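Local coordinates for protein ornithine carbamoyltransferase (Giardia intestinalis, PDB 3GRF) that probably transfers the carbamoyl group of carbamoyl phosphate to ornithine, giving citrulline, as enzymes of the ornithine carbamoyltransferase family do, at residues Thr12-Ile25 / Thr175-Met187. Numbering follows the deposited sequence.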
loop_
_atom_site.group_PDB
_atom_site.type_symbol
_atom_site.label_atom_id
_atom_site.label_comp_id
_atom_site.label_asym_id
_atom_site.label_seq_id
_atom_site.Cartn_x
_atom_site.Cartn_y
_atom_site.Cartn_z
ATOM N N THR A 12 0.985 25.793 -4.160
ATOM C CA THR A 12 2.197 26.481 -3.751
ATOM C C THR A 12 1.938 26.932 -2.333
ATOM O O THR A 12 0.805 26.819 -1.850
ATOM C CB THR A 12 2.594 27.678 -4.718
ATOM O OG1 THR A 12 1.701 28.782 -4.596
ATOM C CG2 THR A 12 2.569 27.246 -6.155
ATOM N N ILE A 13 2.966 27.425 -1.654
ATOM C CA ILE A 13 2.779 27.733 -0.236
ATOM C C ILE A 13 1.998 29.026 -0.032
ATOM O O ILE A 13 1.373 29.209 1.024
ATOM C CB ILE A 13 4.106 27.680 0.572
ATOM C CG1 ILE A 13 3.796 27.431 2.045
ATOM C CG2 ILE A 13 4.951 28.964 0.369
ATOM C CD1 ILE A 13 3.223 26.066 2.338
ATOM N N SER A 14 1.983 29.886 -1.010
ATOM C CA SER A 14 1.259 31.147 -1.096
ATOM C C SER A 14 -0.251 30.915 -1.367
ATOM O O SER A 14 -0.975 31.869 -1.666
ATOM C CB SER A 14 1.890 32.038 -2.159
ATOM O OG SER A 14 1.660 31.512 -3.457
ATOM N N ALA A 15 -0.675 29.652 -1.308
ATOM C CA ALA A 15 -2.086 29.286 -1.280
ATOM C C ALA A 15 -2.568 29.641 0.138
ATOM O O ALA A 15 -3.763 29.738 0.384
ATOM C CB ALA A 15 -2.263 27.733 -1.546
ATOM N N LEU A 16 -1.615 29.814 1.056
ATOM C CA LEU A 16 -1.899 30.162 2.453
ATOM C C LEU A 16 -1.625 31.643 2.726
ATOM O O LEU A 16 -0.672 32.230 2.189
ATOM C CB LEU A 16 -1.010 29.337 3.387
ATOM C CG LEU A 16 -1.044 27.808 3.372
ATOM C CD1 LEU A 16 0.013 27.242 4.303
ATOM C CD2 LEU A 16 -2.404 27.324 3.824
ATOM N N CYS A 17 -2.419 32.244 3.605
ATOM C CA CYS A 17 -2.118 33.587 4.055
ATOM C C CYS A 17 -1.105 33.357 5.112
ATOM O O CYS A 17 -0.903 32.203 5.502
ATOM C CB CYS A 17 -3.366 34.258 4.620
ATOM S SG CYS A 17 -3.742 33.665 6.236
ATOM N N PRO A 18 -0.437 34.436 5.566
ATOM C CA PRO A 18 0.666 34.371 6.497
ATOM C C PRO A 18 0.292 33.727 7.833
ATOM O O PRO A 18 1.108 33.029 8.424
ATOM C CB PRO A 18 1.004 35.857 6.730
ATOM C CG PRO A 18 0.523 36.561 5.575
ATOM C CD PRO A 18 -0.702 35.823 5.137
ATOM N N LYS A 19 -0.928 33.970 8.323
ATOM C CA LYS A 19 -1.333 33.403 9.594
ATOM C C LYS A 19 -1.635 31.908 9.472
ATOM O O LYS A 19 -1.453 31.160 10.425
ATOM C CB LYS A 19 -2.565 34.122 10.122
ATOM C CG LYS A 19 -3.045 33.635 11.469
ATOM C CD LYS A 19 -3.168 34.807 12.464
ATOM C CE LYS A 19 -3.131 34.324 13.964
ATOM N NZ LYS A 19 -3.579 35.438 14.893
ATOM N N GLU A 20 -2.130 31.485 8.314
ATOM C CA GLU A 20 -2.348 30.071 8.072
ATOM C C GLU A 20 -1.045 29.311 8.042
ATOM O O GLU A 20 -0.969 28.211 8.559
ATOM C CB GLU A 20 -3.116 29.848 6.763
ATOM C CG GLU A 20 -4.551 30.291 6.896
ATOM C CD GLU A 20 -5.295 30.235 5.609
ATOM O OE1 GLU A 20 -4.671 30.340 4.515
ATOM O OE2 GLU A 20 -6.528 30.061 5.695
ATOM N N LEU A 21 -0.019 29.895 7.424
ATOM C CA LEU A 21 1.305 29.260 7.400
ATOM C C LEU A 21 1.895 29.173 8.792
ATOM O O LEU A 21 2.471 28.170 9.143
ATOM C CB LEU A 21 2.254 30.034 6.481
ATOM C CG LEU A 21 3.702 29.568 6.462
ATOM C CD1 LEU A 21 3.726 28.011 6.536
ATOM C CD2 LEU A 21 4.501 30.130 5.198
ATOM N N ALA A 22 1.723 30.228 9.599
ATOM C CA ALA A 22 2.204 30.249 10.985
ATOM C C ALA A 22 1.426 29.327 11.911
ATOM O O ALA A 22 1.997 28.773 12.836
ATOM C CB ALA A 22 2.174 31.670 11.516
ATOM N N TYR A 23 0.121 29.186 11.674
ATOM C CA TYR A 23 -0.699 28.184 12.351
ATOM C C TYR A 23 -0.238 26.756 12.009
ATOM O O TYR A 23 -0.122 25.910 12.875
ATOM C CB TYR A 23 -2.176 28.385 11.988
ATOM C CG TYR A 23 -3.063 27.257 12.457
ATOM C CD1 TYR A 23 -3.610 27.252 13.733
ATOM C CD2 TYR A 23 -3.334 26.198 11.630
ATOM C CE1 TYR A 23 -4.417 26.188 14.160
ATOM C CE2 TYR A 23 -4.132 25.162 12.034
ATOM C CZ TYR A 23 -4.646 25.151 13.295
ATOM O OH TYR A 23 -5.437 24.097 13.640
ATOM N N LEU A 24 0.058 26.493 10.742
ATOM C CA LEU A 24 0.462 25.134 10.323
ATOM C C LEU A 24 1.765 24.729 10.977
ATOM O O LEU A 24 1.907 23.580 11.415
ATOM C CB LEU A 24 0.563 25.054 8.816
ATOM C CG LEU A 24 -0.480 24.159 8.123
ATOM C CD1 LEU A 24 -1.690 23.872 8.995
ATOM C CD2 LEU A 24 -0.877 24.805 6.862
ATOM N N ILE A 25 2.681 25.700 11.086
ATOM C CA ILE A 25 4.008 25.541 11.735
ATOM C C ILE A 25 3.814 25.166 13.190
ATOM O O ILE A 25 4.289 24.147 13.620
ATOM C CB ILE A 25 4.923 26.807 11.573
ATOM C CG1 ILE A 25 5.485 26.880 10.139
ATOM C CG2 ILE A 25 6.063 26.791 12.549
ATOM C CD1 ILE A 25 5.738 28.286 9.607
ATOM N N THR A 175 13.325 26.764 -4.695
ATOM C CA THR A 175 13.697 28.166 -4.494
ATOM C C THR A 175 12.468 29.074 -4.595
ATOM O O THR A 175 12.276 29.902 -3.718
ATOM C CB THR A 175 14.742 28.624 -5.519
ATOM O OG1 THR A 175 15.731 27.595 -5.650
ATOM C CG2 THR A 175 15.410 29.928 -5.101
ATOM N N TYR A 176 11.643 28.882 -5.634
ATOM C CA TYR A 176 10.343 29.569 -5.763
ATOM C C TYR A 176 9.530 29.489 -4.504
ATOM O O TYR A 176 9.051 30.496 -3.996
ATOM C CB TYR A 176 9.517 28.991 -6.909
ATOM C CG TYR A 176 10.180 29.171 -8.274
ATOM C CD1 TYR A 176 9.637 28.583 -9.402
ATOM C CD2 TYR A 176 11.375 29.910 -8.408
ATOM C CE1 TYR A 176 10.254 28.718 -10.668
ATOM C CE2 TYR A 176 12.010 30.071 -9.691
ATOM C CZ TYR A 176 11.437 29.476 -10.793
ATOM O OH TYR A 176 12.048 29.624 -12.037
ATOM N N ASP A 177 9.347 28.288 -3.999
ATOM C CA ASP A 177 8.461 28.150 -2.833
ATOM C C ASP A 177 9.106 28.673 -1.534
ATOM O O ASP A 177 8.388 29.125 -0.638
ATOM C CB ASP A 177 7.968 26.682 -2.720
ATOM C CG ASP A 177 6.448 26.547 -2.695
ATOM O OD1 ASP A 177 5.698 27.527 -2.874
ATOM O OD2 ASP A 177 5.990 25.422 -2.479
ATOM N N LEU A 178 10.465 28.648 -1.410
ATOM C CA LEU A 178 11.191 29.227 -0.227
ATOM C C LEU A 178 11.013 30.753 -0.262
ATOM O O LEU A 178 10.729 31.360 0.775
ATOM C CB LEU A 178 12.693 28.867 -0.273
ATOM C CG LEU A 178 13.325 27.912 0.764
ATOM C CD1 LEU A 178 12.283 27.359 1.739
ATOM C CD2 LEU A 178 14.042 26.757 0.059
ATOM N N MET A 179 11.194 31.353 -1.437
ATOM C CA MET A 179 10.983 32.791 -1.591
ATOM C C MET A 179 9.576 33.171 -1.154
ATOM O O MET A 179 9.400 34.153 -0.412
ATOM C CB MET A 179 11.194 33.202 -3.044
ATOM C CG MET A 179 12.661 33.061 -3.544
ATOM S SD MET A 179 12.734 33.077 -5.364
ATOM C CE MET A 179 12.151 34.721 -5.737
ATOM N N ARG A 180 8.574 32.407 -1.602
ATOM C CA ARG A 180 7.176 32.632 -1.159
ATOM C C ARG A 180 6.994 32.486 0.360
ATOM O O ARG A 180 6.254 33.268 0.961
ATOM C CB ARG A 180 6.177 31.714 -1.889
ATOM C CG ARG A 180 6.003 31.931 -3.433
ATOM C CD ARG A 180 5.253 30.741 -4.060
ATOM N NE ARG A 180 5.426 30.648 -5.543
ATOM C CZ ARG A 180 5.768 29.540 -6.209
ATOM N NH1 ARG A 180 6.018 28.414 -5.560
ATOM N NH2 ARG A 180 5.894 29.553 -7.535
ATOM N N GLY A 181 7.597 31.452 0.972
ATOM C CA GLY A 181 7.466 31.245 2.430
ATOM C C GLY A 181 8.052 32.433 3.184
ATOM O O GLY A 181 7.435 32.963 4.098
ATOM N N CYS A 182 9.244 32.863 2.775
ATOM C CA CYS A 182 9.925 34.003 3.357
ATOM C C CYS A 182 9.050 35.251 3.204
ATOM O O CYS A 182 8.871 35.987 4.137
ATOM C CB CYS A 182 11.239 34.296 2.624
ATOM S SG CYS A 182 12.666 33.302 2.958
ATOM N N ALA A 183 8.577 35.538 2.003
ATOM C CA ALA A 183 7.752 36.726 1.797
ATOM C C ALA A 183 6.569 36.736 2.762
ATOM O O ALA A 183 6.253 37.768 3.331
ATOM C CB ALA A 183 7.247 36.728 0.417
ATOM N N LEU A 184 5.908 35.575 2.867
ATOM C CA LEU A 184 4.717 35.310 3.689
ATOM C C LEU A 184 5.031 35.556 5.165
ATOM O O LEU A 184 4.239 36.148 5.889
ATOM C CB LEU A 184 4.268 33.821 3.497
ATOM C CG LEU A 184 2.836 33.452 3.062
ATOM C CD1 LEU A 184 2.174 34.590 2.298
ATOM C CD2 LEU A 184 2.848 32.191 2.212
ATOM N N LEU A 185 6.225 35.078 5.564
ATOM C CA LEU A 185 6.652 35.150 6.962
ATOM C C LEU A 185 7.429 36.431 7.316
ATOM O O LEU A 185 7.672 36.695 8.488
ATOM C CB LEU A 185 7.424 33.863 7.377
ATOM C CG LEU A 185 6.547 32.590 7.425
ATOM C CD1 LEU A 185 7.455 31.384 7.521
ATOM C CD2 LEU A 185 5.562 32.550 8.673
ATOM N N GLY A 186 7.784 37.227 6.307
ATOM C CA GLY A 186 8.383 38.535 6.536
ATOM C C GLY A 186 9.866 38.429 6.797
ATOM O O GLY A 186 10.441 39.210 7.570
ATOM N N MET A 187 10.500 37.479 6.111
ATOM C CA MET A 187 11.929 37.268 6.226
ATOM C C MET A 187 12.679 37.969 5.119
ATOM O O MET A 187 12.194 38.126 3.983
ATOM C CB MET A 187 12.245 35.754 6.202
ATOM C CG MET A 187 11.708 35.016 7.405
ATOM S SD MET A 187 11.489 33.245 7.274
ATOM C CE MET A 187 13.231 32.773 7.402
#
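Thr12 lies over one face of the Arg180 guanidinium, its CG2 3.7 Å from NH1, while Tyr176 CB covers the opposite face near the rim. At the edge, in plane, sits the Asp177 carboxylate: Arg180 NH1 salt-bridges Asp177 OD1 at 2.8 Å, from above the carboxylate plane. From the other face of that plane Ile13 N donates to the same OD1 (3.0 Å, 169°), gripping it twice; OD2 accepts from His134 N. Glu208 ties the segments together, pairing with Arg180 NE and accepting a hydrogen bond from Ser14 OG. The contact joins the carbamoyl-phosphate-binding part to the ornithine-binding part, where helix 173-185 packs against strand 164-167 of the five-stranded parallel sheet, and the axes of helices 18-25 and 175-185 are nearly perpendicular (102°). Leu184 sets CD2 against two carbonyl oxygens, Ile13 O and Leu16 O, 3.5 Å from each, and the Pro18 ring crosses the Leu184 side chain at about a right angle, its CB 3.4 Å from Leu184 O and its CG on Leu184 CD1. Leu21 turns its CG away from the backbone N (chi1 174°), which brings CD2 onto Leu185 CG at 3.9 Å, and Ile25 CD1 meets Leu185 CD1 tip to tip.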